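Local coordinates for protein IscA (PDB 1X0G) that binds a [2Fe-2S] cluster and probably serves as a scaffold on which such clusters are assembled, at residues W40-A45 against M105-S110; P52-T57 against A65-A70; R75-D80 against F90-P95. All coordinates share one frame; numbering follows the deposited sequence.

Contact 1: residues W40-A45 against M105-S110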
loop_
_atom_site.group_PDB
_atom_site.type_symbol
_atom_site.label_atom_id
_atom_site.label_comp_id
_atom_site.label_asym_id
_atom_site.label_seq_id
_atom_site.Cartn_x
_atom_site.Cartn_y
_atom_site.Cartn_z
ATOM N N TRP C 40 -8.485 3.469 -1.932
ATOM C CA TRP C 40 -9.132 2.182 -1.972
ATOM C C TRP C 40 -9.852 2.135 -3.295
ATOM O O TRP C 40 -10.429 3.152 -3.695
ATOM C CB TRP C 40 -10.129 2.081 -0.823
ATOM C CG TRP C 40 -9.515 2.072 0.563
ATOM C CD1 TRP C 40 -9.601 3.088 1.516
ATOM C CD2 TRP C 40 -8.730 1.044 1.172
ATOM N NE1 TRP C 40 -8.949 2.725 2.644
ATOM C CE2 TRP C 40 -8.423 1.474 2.481
ATOM C CE3 TRP C 40 -8.329 -0.223 0.778
ATOM C CZ2 TRP C 40 -7.649 0.711 3.369
ATOM C CZ3 TRP C 40 -7.541 -0.985 1.654
ATOM C CH2 TRP C 40 -7.220 -0.515 2.943
ATOM N N ARG C 41 -9.756 1.031 -4.012
ATOM C CA ARG C 41 -10.615 0.775 -5.169
ATOM C C ARG C 41 -11.686 -0.137 -4.673
ATOM O O ARG C 41 -11.417 -1.016 -3.839
ATOM C CB ARG C 41 -9.809 0.043 -6.205
ATOM C CG ARG C 41 -10.231 0.125 -7.709
ATOM C CD ARG C 41 -10.125 -1.306 -8.161
ATOM N NE ARG C 41 -10.787 -1.780 -9.380
ATOM C CZ ARG C 41 -10.656 -1.232 -10.595
ATOM N NH1 ARG C 41 -9.942 -0.085 -10.778
ATOM N NH2 ARG C 41 -11.265 -1.836 -11.645
ATOM N N TYR C 42 -12.920 0.076 -5.109
ATOM C CA TYR C 42 -13.950 -0.921 -4.867
ATOM C C TYR C 42 -13.637 -2.171 -5.607
ATOM O O TYR C 42 -13.014 -2.154 -6.728
ATOM C CB TYR C 42 -15.245 -0.486 -5.454
ATOM C CG TYR C 42 -15.720 0.712 -4.830
ATOM C CD1 TYR C 42 -15.497 1.929 -5.424
ATOM C CD2 TYR C 42 -16.381 0.643 -3.610
ATOM C CE1 TYR C 42 -15.847 3.076 -4.798
ATOM C CE2 TYR C 42 -16.770 1.813 -2.985
ATOM C CZ TYR C 42 -16.471 3.018 -3.585
ATOM O OH TYR C 42 -16.858 4.157 -2.990
ATOM N N ASP C 43 -14.094 -3.272 -5.050
ATOM C CA ASP C 43 -13.982 -4.521 -5.770
ATOM C C ASP C 43 -15.291 -5.320 -5.688
ATOM O O ASP C 43 -15.838 -5.671 -4.570
ATOM C CB ASP C 43 -12.817 -5.304 -5.226
ATOM C CG ASP C 43 -12.758 -6.676 -5.820
ATOM O OD1 ASP C 43 -11.764 -6.948 -6.537
ATOM O OD2 ASP C 43 -13.733 -7.482 -5.641
ATOM N N LEU C 44 -15.794 -5.641 -6.863
ATOM C CA LEU C 44 -17.051 -6.278 -6.950
ATOM C C LEU C 44 -16.928 -7.627 -7.549
ATOM O O LEU C 44 -16.386 -7.766 -8.608
ATOM C CB LEU C 44 -17.897 -5.458 -7.866
ATOM C CG LEU C 44 -18.405 -4.135 -7.287
ATOM C CD1 LEU C 44 -19.134 -3.333 -8.378
ATOM C CD2 LEU C 44 -19.343 -4.305 -6.062
ATOM N N ALA C 45 -17.478 -8.628 -6.917
ATOM C CA ALA C 45 -17.510 -9.941 -7.531
ATOM C C ALA C 45 -18.893 -10.593 -7.367
ATOM O O ALA C 45 -19.588 -10.415 -6.373
ATOM C CB ALA C 45 -16.498 -10.756 -6.921
ATOM N N MET C 105 -13.782 4.940 -9.786
ATOM C CA MET C 105 -13.571 3.604 -9.248
ATOM C C MET C 105 -12.940 3.639 -7.859
ATOM O O MET C 105 -13.083 2.713 -7.072
ATOM C CB MET C 105 -12.744 2.726 -10.213
ATOM C CG MET C 105 -13.411 2.438 -11.643
ATOM S SD MET C 105 -15.164 1.894 -11.511
ATOM C CE MET C 105 -16.201 3.370 -11.742
ATOM N N ALA C 106 -12.246 4.720 -7.572
ATOM C CA ALA C 106 -11.413 4.813 -6.422
ATOM C C ALA C 106 -11.843 5.964 -5.497
ATOM O O ALA C 106 -12.248 7.047 -5.974
ATOM C CB ALA C 106 -9.970 5.060 -6.919
ATOM N N PHE C 107 -11.664 5.804 -4.194
ATOM C CA PHE C 107 -11.849 6.938 -3.304
ATOM C C PHE C 107 -10.841 7.054 -2.181
ATOM O O PHE C 107 -10.270 6.057 -1.798
ATOM C CB PHE C 107 -13.168 6.829 -2.679
ATOM C CG PHE C 107 -13.313 5.639 -1.838
ATOM C CD1 PHE C 107 -13.308 5.756 -0.466
ATOM C CD2 PHE C 107 -13.500 4.404 -2.397
ATOM C CE1 PHE C 107 -13.514 4.656 0.356
ATOM C CE2 PHE C 107 -13.654 3.322 -1.622
ATOM C CZ PHE C 107 -13.687 3.430 -0.225
ATOM N N ARG C 108 -10.603 8.269 -1.653
ATOM C CA ARG C 108 -9.789 8.400 -0.390
ATOM C C ARG C 108 -10.703 8.559 0.792
ATOM O O ARG C 108 -11.851 8.911 0.594
ATOM C CB ARG C 108 -8.663 9.472 -0.418
ATOM C CG ARG C 108 -8.626 10.476 -1.578
ATOM C CD ARG C 108 -7.308 11.206 -1.647
ATOM N NE ARG C 108 -6.397 10.662 -2.667
ATOM C CZ ARG C 108 -5.549 11.392 -3.431
ATOM N NH1 ARG C 108 -5.470 12.729 -3.310
ATOM N NH2 ARG C 108 -4.786 10.790 -4.355
ATOM N N VAL C 109 -10.250 8.218 1.996
ATOM C CA VAL C 109 -11.022 8.601 3.226
ATOM C C VAL C 109 -10.309 9.656 4.079
ATOM O O VAL C 109 -9.135 9.974 3.835
ATOM C CB VAL C 109 -11.387 7.426 4.114
ATOM C CG1 VAL C 109 -12.627 6.768 3.587
ATOM C CG2 VAL C 109 -10.235 6.458 4.171
ATOM N N SER C 110 -10.989 10.191 5.079
ATOM C CA SER C 110 -10.405 11.344 5.775
ATOM C C SER C 110 -9.193 10.944 6.607
ATOM O O SER C 110 -9.159 9.858 7.140
ATOM C CB SER C 110 -11.440 12.000 6.664
ATOM O OG SER C 110 -11.900 11.035 7.595
#

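Contact 2: residues P52-T57 against A65-A70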
loop_
_atom_site.group_PDB
_atom_site.type_symbol
_atom_site.label_atom_id
_atom_site.label_comp_id
_atom_site.label_asym_id
_atom_site.label_seq_id
_atom_site.Cartn_x
_atom_site.Cartn_y
_atom_site.Cartn_z
ATOM N N PRO C 52 -18.499 -16.621 5.584
ATOM C CA PRO C 52 -19.488 -16.666 6.720
ATOM C C PRO C 52 -19.595 -15.315 7.474
ATOM O O PRO C 52 -20.658 -14.884 7.905
ATOM C CB PRO C 52 -18.969 -17.788 7.642
ATOM C CG PRO C 52 -17.863 -18.514 6.870
ATOM C CD PRO C 52 -17.525 -17.730 5.599
ATOM N N THR C 53 -18.464 -14.640 7.523
ATOM C CA THR C 53 -18.225 -13.431 8.264
ATOM C C THR C 53 -18.654 -12.079 7.609
ATOM O O THR C 53 -18.539 -11.015 8.230
ATOM C CB THR C 53 -16.710 -13.420 8.582
ATOM O OG1 THR C 53 -16.338 -12.108 8.998
ATOM C CG2 THR C 53 -15.839 -13.855 7.327
ATOM N N ASP C 54 -19.157 -12.104 6.373
ATOM C CA ASP C 54 -19.545 -10.872 5.680
ATOM C C ASP C 54 -20.859 -10.313 6.214
ATOM O O ASP C 54 -21.694 -11.018 6.815
ATOM C CB ASP C 54 -19.789 -11.135 4.188
ATOM C CG ASP C 54 -18.532 -11.432 3.389
ATOM O OD1 ASP C 54 -17.431 -11.032 3.849
ATOM O OD2 ASP C 54 -18.668 -12.049 2.282
ATOM N N LEU C 55 -21.076 -9.051 5.894
ATOM C CA LEU C 55 -22.305 -8.387 6.279
ATOM C C LEU C 55 -23.290 -8.374 5.155
ATOM O O LEU C 55 -23.097 -7.731 4.111
ATOM C CB LEU C 55 -22.057 -6.979 6.863
ATOM C CG LEU C 55 -21.185 -7.118 8.141
ATOM C CD1 LEU C 55 -20.547 -5.838 8.540
ATOM C CD2 LEU C 55 -21.917 -7.846 9.368
ATOM N N LEU C 56 -24.369 -9.102 5.392
ATOM C CA LEU C 56 -25.372 -9.300 4.374
ATOM C C LEU C 56 -26.366 -8.148 4.302
ATOM O O LEU C 56 -26.712 -7.569 5.329
ATOM C CB LEU C 56 -26.063 -10.657 4.637
ATOM C CG LEU C 56 -24.891 -11.642 4.704
ATOM C CD1 LEU C 56 -25.238 -13.028 5.169
ATOM C CD2 LEU C 56 -24.102 -11.685 3.392
ATOM N N THR C 57 -26.807 -7.804 3.094
ATOM C CA THR C 57 -27.942 -6.900 2.916
ATOM C C THR C 57 -28.712 -7.481 1.776
ATOM O O THR C 57 -28.112 -7.904 0.800
ATOM C CB THR C 57 -27.565 -5.401 2.633
ATOM O OG1 THR C 57 -26.259 -5.074 3.161
ATOM C CG2 THR C 57 -28.550 -4.481 3.279
ATOM N N ALA C 65 -23.186 -8.695 -0.187
ATOM C CA ALA C 65 -22.243 -9.109 0.852
ATOM C C ALA C 65 -21.091 -8.104 0.962
ATOM O O ALA C 65 -20.329 -7.906 -0.006
ATOM C CB ALA C 65 -21.736 -10.427 0.521
ATOM N N ILE C 66 -20.964 -7.464 2.120
ATOM C CA ILE C 66 -19.883 -6.535 2.330
ATOM C C ILE C 66 -18.807 -7.199 3.171
ATOM O O ILE C 66 -19.102 -7.740 4.252
ATOM C CB ILE C 66 -20.413 -5.312 3.102
ATOM C CG1 ILE C 66 -21.691 -4.744 2.459
ATOM C CG2 ILE C 66 -19.330 -4.190 3.228
ATOM C CD1 ILE C 66 -21.460 -4.090 1.105
ATOM N N ALA C 67 -17.557 -7.180 2.715
ATOM C CA ALA C 67 -16.451 -7.758 3.510
ATOM C C ALA C 67 -16.321 -7.045 4.836
ATOM O O ALA C 67 -16.191 -5.840 4.866
ATOM C CB ALA C 67 -15.215 -7.563 2.784
ATOM N N ALA C 68 -16.328 -7.771 5.933
ATOM C CA ALA C 68 -16.420 -7.169 7.289
ATOM C C ALA C 68 -15.344 -6.153 7.653
ATOM O O ALA C 68 -15.613 -5.185 8.368
ATOM C CB ALA C 68 -16.520 -8.232 8.355
ATOM N N GLU C 69 -14.143 -6.333 7.150
ATOM C CA GLU C 69 -13.103 -5.371 7.490
ATOM C C GLU C 69 -13.283 -4.056 6.759
ATOM O O GLU C 69 -12.742 -3.028 7.121
ATOM C CB GLU C 69 -11.680 -5.953 7.346
ATOM C CG GLU C 69 -11.589 -7.398 6.748
ATOM C CD GLU C 69 -11.954 -7.402 5.224
ATOM O OE1 GLU C 69 -12.571 -8.398 4.748
ATOM O OE2 GLU C 69 -11.630 -6.387 4.548
ATOM N N ALA C 70 -14.131 -4.061 5.768
ATOM C CA ALA C 70 -14.358 -2.857 5.030
ATOM C C ALA C 70 -15.683 -2.218 5.366
ATOM O O ALA C 70 -15.993 -1.194 4.857
ATOM C CB ALA C 70 -14.264 -3.165 3.590
#

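Contact 3: residues R75-D80 against F90-P95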
loop_
_atom_site.group_PDB
_atom_site.type_symbol
_atom_site.label_atom_id
_atom_site.label_comp_id
_atom_site.label_asym_id
_atom_site.label_seq_id
_atom_site.Cartn_x
_atom_site.Cartn_y
_atom_site.Cartn_z
ATOM N N ARG C 75 -20.149 1.377 4.703
ATOM C CA ARG C 75 -21.467 1.607 5.312
ATOM C C ARG C 75 -22.259 2.659 4.506
ATOM O O ARG C 75 -21.776 3.770 4.320
ATOM C CB ARG C 75 -21.280 2.065 6.747
ATOM C CG ARG C 75 -22.598 2.131 7.591
ATOM C CD ARG C 75 -22.374 1.942 9.118
ATOM N NE ARG C 75 -21.463 0.803 9.415
ATOM C CZ ARG C 75 -21.858 -0.448 9.709
ATOM N NH1 ARG C 75 -23.158 -0.746 9.779
ATOM N NH2 ARG C 75 -20.955 -1.406 9.940
ATOM N N GLY C 76 -23.447 2.317 3.991
ATOM C CA GLY C 76 -24.256 3.303 3.259
ATOM C C GLY C 76 -23.852 3.609 1.808
ATOM O O GLY C 76 -24.428 4.484 1.137
ATOM N N LEU C 77 -22.880 2.886 1.287
ATOM C CA LEU C 77 -22.621 2.963 -0.127
ATOM C C LEU C 77 -23.941 2.745 -0.885
ATOM O O LEU C 77 -24.785 1.919 -0.513
ATOM C CB LEU C 77 -21.683 1.850 -0.507
ATOM C CG LEU C 77 -21.227 1.828 -1.920
ATOM C CD1 LEU C 77 -20.262 2.992 -2.034
ATOM C CD2 LEU C 77 -20.523 0.482 -2.125
ATOM N N ARG C 78 -24.073 3.517 -1.953
ATOM C CA ARG C 78 -25.059 3.271 -2.954
ATOM C C ARG C 78 -24.305 3.099 -4.265
ATOM O O ARG C 78 -23.359 3.854 -4.597
ATOM C CB ARG C 78 -26.056 4.437 -3.065
ATOM C CG ARG C 78 -26.754 4.791 -1.736
ATOM C CD ARG C 78 -27.671 5.988 -1.898
ATOM N NE ARG C 78 -27.020 7.067 -2.640
ATOM C CZ ARG C 78 -27.151 7.279 -3.959
ATOM N NH1 ARG C 78 -27.902 6.464 -4.710
ATOM N NH2 ARG C 78 -26.511 8.301 -4.535
ATOM N N VAL C 79 -24.770 2.109 -5.012
ATOM C CA VAL C 79 -24.121 1.659 -6.196
ATOM C C VAL C 79 -25.169 1.833 -7.266
ATOM O O VAL C 79 -26.317 1.385 -7.099
ATOM C CB VAL C 79 -23.763 0.132 -6.062
ATOM C CG1 VAL C 79 -23.341 -0.447 -7.396
ATOM C CG2 VAL C 79 -22.693 -0.115 -4.998
ATOM N N ASP C 80 -24.771 2.450 -8.378
ATOM C CA ASP C 80 -25.662 2.698 -9.504
ATOM C C ASP C 80 -24.966 2.084 -10.727
ATOM O O ASP C 80 -23.767 1.751 -10.673
ATOM C CB ASP C 80 -25.692 4.182 -9.650
ATOM C CG ASP C 80 -26.777 4.681 -10.555
ATOM O OD1 ASP C 80 -27.773 3.983 -10.873
ATOM O OD2 ASP C 80 -26.626 5.856 -10.937
ATOM N N PHE C 90 -20.434 0.714 -13.256
ATOM C CA PHE C 90 -20.965 1.003 -11.929
ATOM C C PHE C 90 -20.496 2.320 -11.443
ATOM O O PHE C 90 -19.415 2.718 -11.798
ATOM C CB PHE C 90 -20.542 -0.082 -10.962
ATOM C CG PHE C 90 -21.155 -1.374 -11.305
ATOM C CD1 PHE C 90 -20.438 -2.320 -12.042
ATOM C CD2 PHE C 90 -22.515 -1.599 -11.017
ATOM C CE1 PHE C 90 -21.064 -3.494 -12.440
ATOM C CE2 PHE C 90 -23.136 -2.808 -11.355
ATOM C CZ PHE C 90 -22.425 -3.747 -12.076
ATOM N N ARG C 91 -21.340 2.991 -10.659
ATOM C CA ARG C 91 -21.006 4.257 -10.026
ATOM C C ARG C 91 -21.195 4.019 -8.612
ATOM O O ARG C 91 -22.085 3.284 -8.250
ATOM C CB ARG C 91 -22.018 5.363 -10.369
ATOM C CG ARG C 91 -21.759 6.116 -11.609
ATOM C CD ARG C 91 -20.367 6.803 -11.666
ATOM N NE ARG C 91 -20.308 7.504 -12.954
ATOM C CZ ARG C 91 -20.026 6.914 -14.120
ATOM N NH1 ARG C 91 -19.718 5.607 -14.137
ATOM N NH2 ARG C 91 -20.062 7.629 -15.258
ATOM N N PHE C 92 -20.435 4.717 -7.795
ATOM C CA PHE C 92 -20.543 4.570 -6.352
ATOM C C PHE C 92 -20.689 5.866 -5.641
ATOM O O PHE C 92 -19.980 6.814 -5.901
ATOM C CB PHE C 92 -19.257 3.997 -5.872
ATOM C CG PHE C 92 -18.998 2.670 -6.418
ATOM C CD1 PHE C 92 -18.296 2.522 -7.609
ATOM C CD2 PHE C 92 -19.497 1.545 -5.790
ATOM C CE1 PHE C 92 -18.053 1.241 -8.130
ATOM C CE2 PHE C 92 -19.239 0.249 -6.328
ATOM C CZ PHE C 92 -18.524 0.107 -7.460
ATOM N N HIS C 93 -21.583 5.912 -4.699
ATOM C CA HIS C 93 -21.709 7.111 -3.955
ATOM C C HIS C 93 -21.473 6.615 -2.541
ATOM O O HIS C 93 -22.256 5.813 -2.012
ATOM C CB HIS C 93 -23.097 7.696 -4.164
ATOM C CG HIS C 93 -23.424 7.932 -5.604
ATOM N ND1 HIS C 93 -23.031 9.071 -6.276
ATOM C CD2 HIS C 93 -24.114 7.180 -6.502
ATOM C CE1 HIS C 93 -23.461 9.006 -7.526
ATOM N NE2 HIS C 93 -24.109 7.865 -7.692
ATOM N N ASN C 94 -20.370 7.057 -1.958
ATOM C CA ASN C 94 -19.920 6.539 -0.704
ATOM C C ASN C 94 -19.861 7.686 0.267
ATOM O O ASN C 94 -19.012 8.557 0.150
ATOM C CB ASN C 94 -18.557 5.927 -0.913
ATOM C CG ASN C 94 -18.007 5.270 0.333
ATOM O OD1 ASN C 94 -18.591 5.351 1.417
ATOM N ND2 ASN C 94 -16.862 4.564 0.167
ATOM N N PRO C 95 -20.770 7.693 1.230
ATOM C CA PRO C 95 -20.827 8.683 2.315
ATOM C C PRO C 95 -19.513 8.777 3.088
ATOM O O PRO C 95 -19.212 9.816 3.644
ATOM C CB PRO C 95 -21.913 8.134 3.245
ATOM C CG PRO C 95 -22.790 7.313 2.377
ATOM C CD PRO C 95 -21.821 6.671 1.359
#

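Contact 1: residues W40-A45 against M105-S110
The carbonyl oxygen Trp40 O is gripped twice: Phe107 N donates to it at 3.0 Å, nearly along the C=O axis, and the CA-H of Ala106 makes a second, softer contact. In return Trp40 N donates to Phe107 O at 3.1 Å, in the plane of that carbonyl, which closes the hydrogen-bonded antiparallel pair. One step on, Arg41 and Ala106 form a non-hydrogen-bonded pair, and Tyr42 N reaches Met105 O at 3.3 Å with an N-H...O angle of 163°; the same oxygen lies 3.0 Å from Tyr42 CD1, at the edge of the tyrosine ring. Here strand 106-108 joins strand 40-46 in the mixed sheet, straight after the cluster-binding Cys101 and Cys103, and Ala106 itself touches the [2Fe-2S] cluster. Phe107, Trp40 and Tyr42 form an aromatic cluster. Phe107 holds CG between its backbone N and carbonyl carbon (chi1 63°), so its ring slots between the two neighbours: Trp40 CB sits over one face, 4.2 Å from the ring centroid, in a CH-pi contact, while Tyr42 comes from the opposite side. The Tyr42 and Phe107 planes are 29° apart and slid so that they barely overlap, Phe107 CE2 meeting Tyr42 CZ at 3.4 Å near the rim. A leucine in place of Tyr42 would probably leave Phe107 poorly covered on that side and would lose the hydroxyl's hydrogen bond to Asn94. Arg41 runs alongside Met105, whose CB covers one guanidinium face, 4.0 Å from NH1.

Contact 2: residues P52-T57 against A65-A70
Two nearly straight bonds close the hydrogen-bonded antiparallel pair of Leu55 and Ile66: Leu55 N to Ile66 O at 2.9 Å (173°) and Ile66 N to Leu55 O, also 2.9 Å, the latter donor standing 32° above the carbonyl plane. Leu56 and Ala65 follow as a non-hydrogen-bonded pair, so side chains alternate between two faces of the hairpin formed by strands 55-59 and 62-66. On one face Leu55 and Ile66 meet through their CB atoms; on the other, the CD2 branch of Leu56 lies 3.9 Å from Ala65 CB. Before the strand begins, the backbone puts Asp54 CB 3.5 Å from Ile66 O, and chi1 of -71°, with CG anti to the carbonyl carbon, brings OD1 to 3.4 Å from Ala67 CA. At the same end, beyond Asp54, Ala68 directs its methyl toward the 52-54 loop, CB meeting Thr53 O at 3.4 Å, and both residues pack on Glu69 of the third subunit. The two strand pairs are apolar between side chains, whereas Asp54 and Thr53 bring oxygens against alanine carbons; the carboxylate of Asp54 finds its salt bridge outside, OD2 with Arg29 NE. With Asp54 OD1 5.6 Å from Glu69 OE1 of its own chain, that arginine is likely to favour the ionised form of Asp54 against the repulsion of the second acid.

Contact 3: residues R75-D80 against F90-P95
Four backbone hydrogen bonds carry the pairing, two at Arg78 with His93 and two at Asp80 with Arg91. The shortest, His93 N to Arg78 O and Arg91 N to Asp80 O, both measure 2.7 Å; the first runs nearly along the C=O axis, whereas the second donor stands 41° above the carbonyl plane. Between these pairs, Val79 CA-H points at Arg91 O and Phe92 CA-H at Arg78 O. Apolar contacts occupy the face of Val79 and Phe92: Val79 puts CG1 anti to its backbone N (chi1 168°) against Phe90 CD2 at 3.9 Å, and its CG2 branch against Phe92 CD2 at 3.7 Å. Leu77 CD2 comes up at the edge of the Phe92 ring, while its CD1 branch meets Asn94 CB at 3.6 Å. Charged and polar groups fill the reverse face. Arg78, bent at chi3, lays its guanidinium 10° from parallel to the His93 ring, with NH2 over the imidazole face and 3.3 Å from CG; Asp80 turns its carboxylate elsewhere, OD1 bonding Thr5 OG1. At the open end Pro95 CD rests 3.4 Å from Gly76 O; the positive phi of Gly76 favours glycine there. Such alternation marks a two-faced beta hairpin, strands 78-82 and 89-93, whose apolar side meets Leu44 of strand 40-46 and so packs one sheet of the fold onto the other.

Contact 1 is the most buried of the three, and its side-chain packing is mainly aromatic; contacts 2 and 3 are partly exposed hairpins. Contact 3 has one apolar and one charged face, while contact 2 has apolar pairs on both faces and its acid in the adjoining loop. Contacts 1 and 2 belong to the same sheet, their centres about 16 Å apart and without touching, whereas contact 3 lies in the smaller sheet. It meets contact 1 directly through Tyr42 against Asn94 and Phe92, and Met105 CE against Phe90 O, so the two sheets are joined close to the segment that follows the cluster-binding Cys101 and Cys103. Both hairpins are nested inside the loop that contact 1 closes.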